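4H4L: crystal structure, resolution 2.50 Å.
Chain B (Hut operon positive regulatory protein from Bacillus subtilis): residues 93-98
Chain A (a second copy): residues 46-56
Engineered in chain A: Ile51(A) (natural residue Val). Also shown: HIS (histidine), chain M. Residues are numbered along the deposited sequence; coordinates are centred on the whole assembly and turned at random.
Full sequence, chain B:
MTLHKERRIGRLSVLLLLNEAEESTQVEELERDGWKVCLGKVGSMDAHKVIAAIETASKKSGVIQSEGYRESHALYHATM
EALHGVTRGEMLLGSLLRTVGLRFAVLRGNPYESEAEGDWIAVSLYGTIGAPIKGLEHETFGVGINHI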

# COMPACT_ATOMS: atom_id res chain seq x y z
N LEU B 93 6.18 -12.28 3.68
CA LEU B 93 7.51 -12.81 3.96
C LEU B 93 8.09 -13.70 2.86
O LEU B 93 8.89 -13.24 2.03
CB LEU B 93 7.54 -13.50 5.34
CG LEU B 93 7.09 -12.51 6.44
CD1 LEU B 93 6.71 -13.17 7.78
CD2 LEU B 93 8.13 -11.37 6.60
N GLY B 94 7.66 -14.95 2.86
CA GLY B 94 8.18 -15.97 1.99
C GLY B 94 7.92 -15.63 0.53
O GLY B 94 8.80 -15.82 -0.31
N SER B 95 6.74 -15.11 0.24
CA SER B 95 6.37 -14.82 -1.15
C SER B 95 7.18 -13.63 -1.72
O SER B 95 7.23 -13.44 -2.95
CB SER B 95 4.86 -14.63 -1.31
OG SER B 95 4.52 -13.27 -1.12
N LEU B 96 7.84 -12.88 -0.84
CA LEU B 96 8.89 -11.94 -1.28
C LEU B 96 10.27 -12.37 -0.85
O LEU B 96 11.16 -11.54 -0.73
CB LEU B 96 8.67 -10.50 -0.78
CG LEU B 96 7.44 -9.72 -1.25
CD1 LEU B 96 7.40 -8.38 -0.52
CD2 LEU B 96 7.42 -9.52 -2.78
N LEU B 97 10.43 -13.67 -0.59
CA LEU B 97 11.75 -14.28 -0.35
C LEU B 97 12.46 -13.72 0.86
O LEU B 97 13.65 -13.40 0.79
CB LEU B 97 12.66 -14.14 -1.58
CG LEU B 97 13.76 -15.21 -1.61
CD1 LEU B 97 13.26 -16.59 -2.05
CD2 LEU B 97 14.93 -14.72 -2.45
N ARG B 98 11.73 -13.60 1.96
CA ARG B 98 12.30 -13.18 3.23
C ARG B 98 11.62 -13.90 4.36
O ARG B 98 10.54 -14.48 4.17
CB ARG B 98 12.24 -11.66 3.41
CG ARG B 98 10.89 -11.10 3.81
CD ARG B 98 10.90 -9.60 3.62
NE ARG B 98 9.54 -9.11 3.66
CZ ARG B 98 9.17 -7.84 3.68
NH1 ARG B 98 10.07 -6.85 3.70
NH2 ARG B 98 7.88 -7.57 3.70
N HIS M . 15.03 -11.37 1.74
CA HIS M . 15.36 -10.00 2.19
C HIS M . 16.82 -9.89 2.30
O HIS M . 17.45 -10.17 1.30
CB HIS M . 14.71 -9.63 3.52
CG HIS M . 14.80 -8.16 3.86
ND1 HIS M . 13.73 -7.44 4.31
CD2 HIS M . 15.85 -7.28 3.75
CE1 HIS M . 14.11 -6.17 4.50
NE2 HIS M . 15.41 -6.09 4.14
OXT HIS M . 17.36 -9.52 3.35
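Chain A (46-56) DAHKVIAAIET

This is a small, largely apolar contact in which the first turns of a helix in chain A lie against a compact turn of chain B, packed by side chains and carbonyl oxygens without a hydrogen bond between the two stretches. Residues 47-56 of chain A are helical, with Asp46(A) at the N-cap position, although its side chain makes no capping bond. The helix holds itself together through bonds such as Ile51(A) N to Ala47(A) O at 3.0 Å and Ala52(A) N to His48(A) O at 2.9 Å.

Chain B is no extended partner. A short 3-10 segment at Gly94(B) and Ser95(B) forms part of a tight turn, closed by hydrogen bonds from Leu97(B) N to Gly94(B) O at 2.7 Å and from Arg98(B) N to Leu93(B) O at 2.9 Å. Leu97(B) adopts positive phi and psi, 62/46, and its CA-to-CB bond points toward the helix. The nearest pair of CA atoms is Leu96(B) CA and His48(A) CA, 4.7 Å apart. The contacts advance in the same order in both chains, from Gly94(B) and Ser95(B) on Ala47(A) and His48(A) to Leu97(B), which reaches as far as Glu55(A).

At the start of the helix, carbonyl oxygens of the turn meet the CB atoms of Ala47(A) and His48(A). Gly94(B) O lies 3.4 Å from His48(A) CB, and Ser95(B) O lies 3.5 Å from Ala47(A) CB, the methyl at which that side chain ends. Ser95(B) O is also 3.1 Å from His48(A) N, but the angle is too poor for a hydrogen bond. The CA-to-CB bond of His48(A) points toward the turn, with His48(A) CB 3.8 Å from Leu97(B) CB; chi1, in the p well, sets the ring, and Leu97(B) CD1 sits at the edge of the His48(A) ring, near its plane.

Leu96(B) starts away from the helix, yet the end of its side chain comes nearer, placing Leu96(B) CD2 3.9 Å from Ala47(A) CB. Leu96(B) O is 3.4 Å from CD1 of Ile51(A), an engineered residue that replaces valine; that same CD1 lies 4.3 Å from Leu96(B) CB.

Leu97(B) loses the most surface to the other stretch. Its branched apolar side chain reaches several helix residues at once: Leu97(B) CD2 lies 3.8 Å from Ile51(A) CG2 and 4.2 Å from Ala52(A) CB. Farther along, Leu97(B) CD2 comes within 4.0 Å of Glu55(A) OE1, a contact without a polar partner on the leucine. Thus Ala47(A), His48(A), Ile51(A), Ala52(A) and Glu55(A), spaced three or four residues apart or adjacent, form one stripe along the helix, to which Leu97(B) contributes more than any other residue of the turn.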

# COMPACT_ATOMS: atom_id res chain seq x y z
N ASP A 46 5.20 -16.47 -8.91
CA ASP A 46 5.73 -16.14 -7.58
C ASP A 46 6.77 -15.02 -7.68
O ASP A 46 7.80 -15.16 -8.36
CB ASP A 46 6.37 -17.37 -6.93
CG ASP A 46 5.36 -18.48 -6.62
OD1 ASP A 46 4.38 -18.25 -5.86
OD2 ASP A 46 5.56 -19.61 -7.13
N ALA A 47 6.51 -13.92 -7.01
CA ALA A 47 7.51 -12.87 -6.89
C ALA A 47 8.89 -13.35 -6.36
O ALA A 47 9.94 -12.84 -6.77
CB ALA A 47 6.97 -11.76 -6.00
N HIS A 48 8.88 -14.33 -5.46
CA HIS A 48 10.10 -14.81 -4.82
C HIS A 48 11.03 -15.46 -5.80
O HIS A 48 12.24 -15.29 -5.69
CB HIS A 48 9.83 -15.65 -3.55
CG HIS A 48 9.15 -16.98 -3.78
ND1 HIS A 48 9.77 -18.16 -3.55
CD2 HIS A 48 7.85 -17.29 -4.19
CE1 HIS A 48 8.92 -19.19 -3.83
NE2 HIS A 48 7.75 -18.65 -4.22
N LYS A 49 10.47 -16.16 -6.79
CA LYS A 49 11.28 -16.72 -7.87
C LYS A 49 11.93 -15.63 -8.66
O LYS A 49 13.08 -15.80 -9.12
CB LYS A 49 10.47 -17.58 -8.82
CG LYS A 49 10.84 -19.03 -8.76
CD LYS A 49 9.63 -19.88 -8.39
CE LYS A 49 10.06 -21.12 -7.61
NZ LYS A 49 8.90 -21.92 -7.13
N VAL A 50 11.22 -14.51 -8.85
CA VAL A 50 11.79 -13.39 -9.62
C VAL A 50 12.99 -12.77 -8.86
O VAL A 50 14.06 -12.52 -9.42
CB VAL A 50 10.69 -12.37 -10.04
CG1 VAL A 50 11.27 -11.04 -10.51
CG2 VAL A 50 9.80 -12.99 -11.14
N ILE A 51 12.82 -12.57 -7.56
CA ILE A 51 13.88 -12.04 -6.72
C ILE A 51 15.11 -12.99 -6.72
O ILE A 51 16.25 -12.54 -6.83
CB ILE A 51 13.33 -11.79 -5.28
CG1 ILE A 51 12.19 -10.77 -5.33
CG2 ILE A 51 14.43 -11.39 -4.30
CD1 ILE A 51 11.37 -10.70 -4.06
N ALA A 52 14.83 -14.29 -6.63
CA ALA A 52 15.82 -15.37 -6.47
C ALA A 52 16.69 -15.54 -7.71
O ALA A 52 17.92 -15.45 -7.62
CB ALA A 52 15.11 -16.68 -6.15
N ALA A 53 16.05 -15.76 -8.87
CA ALA A 53 16.72 -15.72 -10.18
C ALA A 53 17.69 -14.54 -10.28
O ALA A 53 18.87 -14.73 -10.61
CB ALA A 53 15.69 -15.66 -11.31
N ILE A 54 17.21 -13.35 -9.96
CA ILE A 54 18.03 -12.15 -10.08
C ILE A 54 19.17 -12.12 -9.07
O ILE A 54 20.22 -11.62 -9.39
CB ILE A 54 17.21 -10.85 -9.96
CG1 ILE A 54 16.26 -10.70 -11.16
CG2 ILE A 54 18.14 -9.65 -9.90
CD1 ILE A 54 15.25 -9.58 -10.97
N GLU A 55 18.96 -12.64 -7.86
CA GLU A 55 20.02 -12.65 -6.86
C GLU A 55 21.10 -13.58 -7.36
O GLU A 55 22.29 -13.21 -7.42
CB GLU A 55 19.49 -13.15 -5.52
CG GLU A 55 20.43 -12.96 -4.34
CD GLU A 55 19.95 -13.67 -3.06
OE1 GLU A 55 18.86 -14.29 -3.06
OE2 GLU A 55 20.66 -13.61 -2.05
N THR A 56 20.68 -14.78 -7.77
CA THR A 56 21.59 -15.79 -8.31
C THR A 56 22.34 -15.29 -9.56
O THR A 56 23.56 -15.39 -9.60
CB THR A 56 20.89 -17.15 -8.52
OG1 THR A 56 20.30 -17.58 -7.29
CG2 THR A 56 21.91 -18.22 -8.95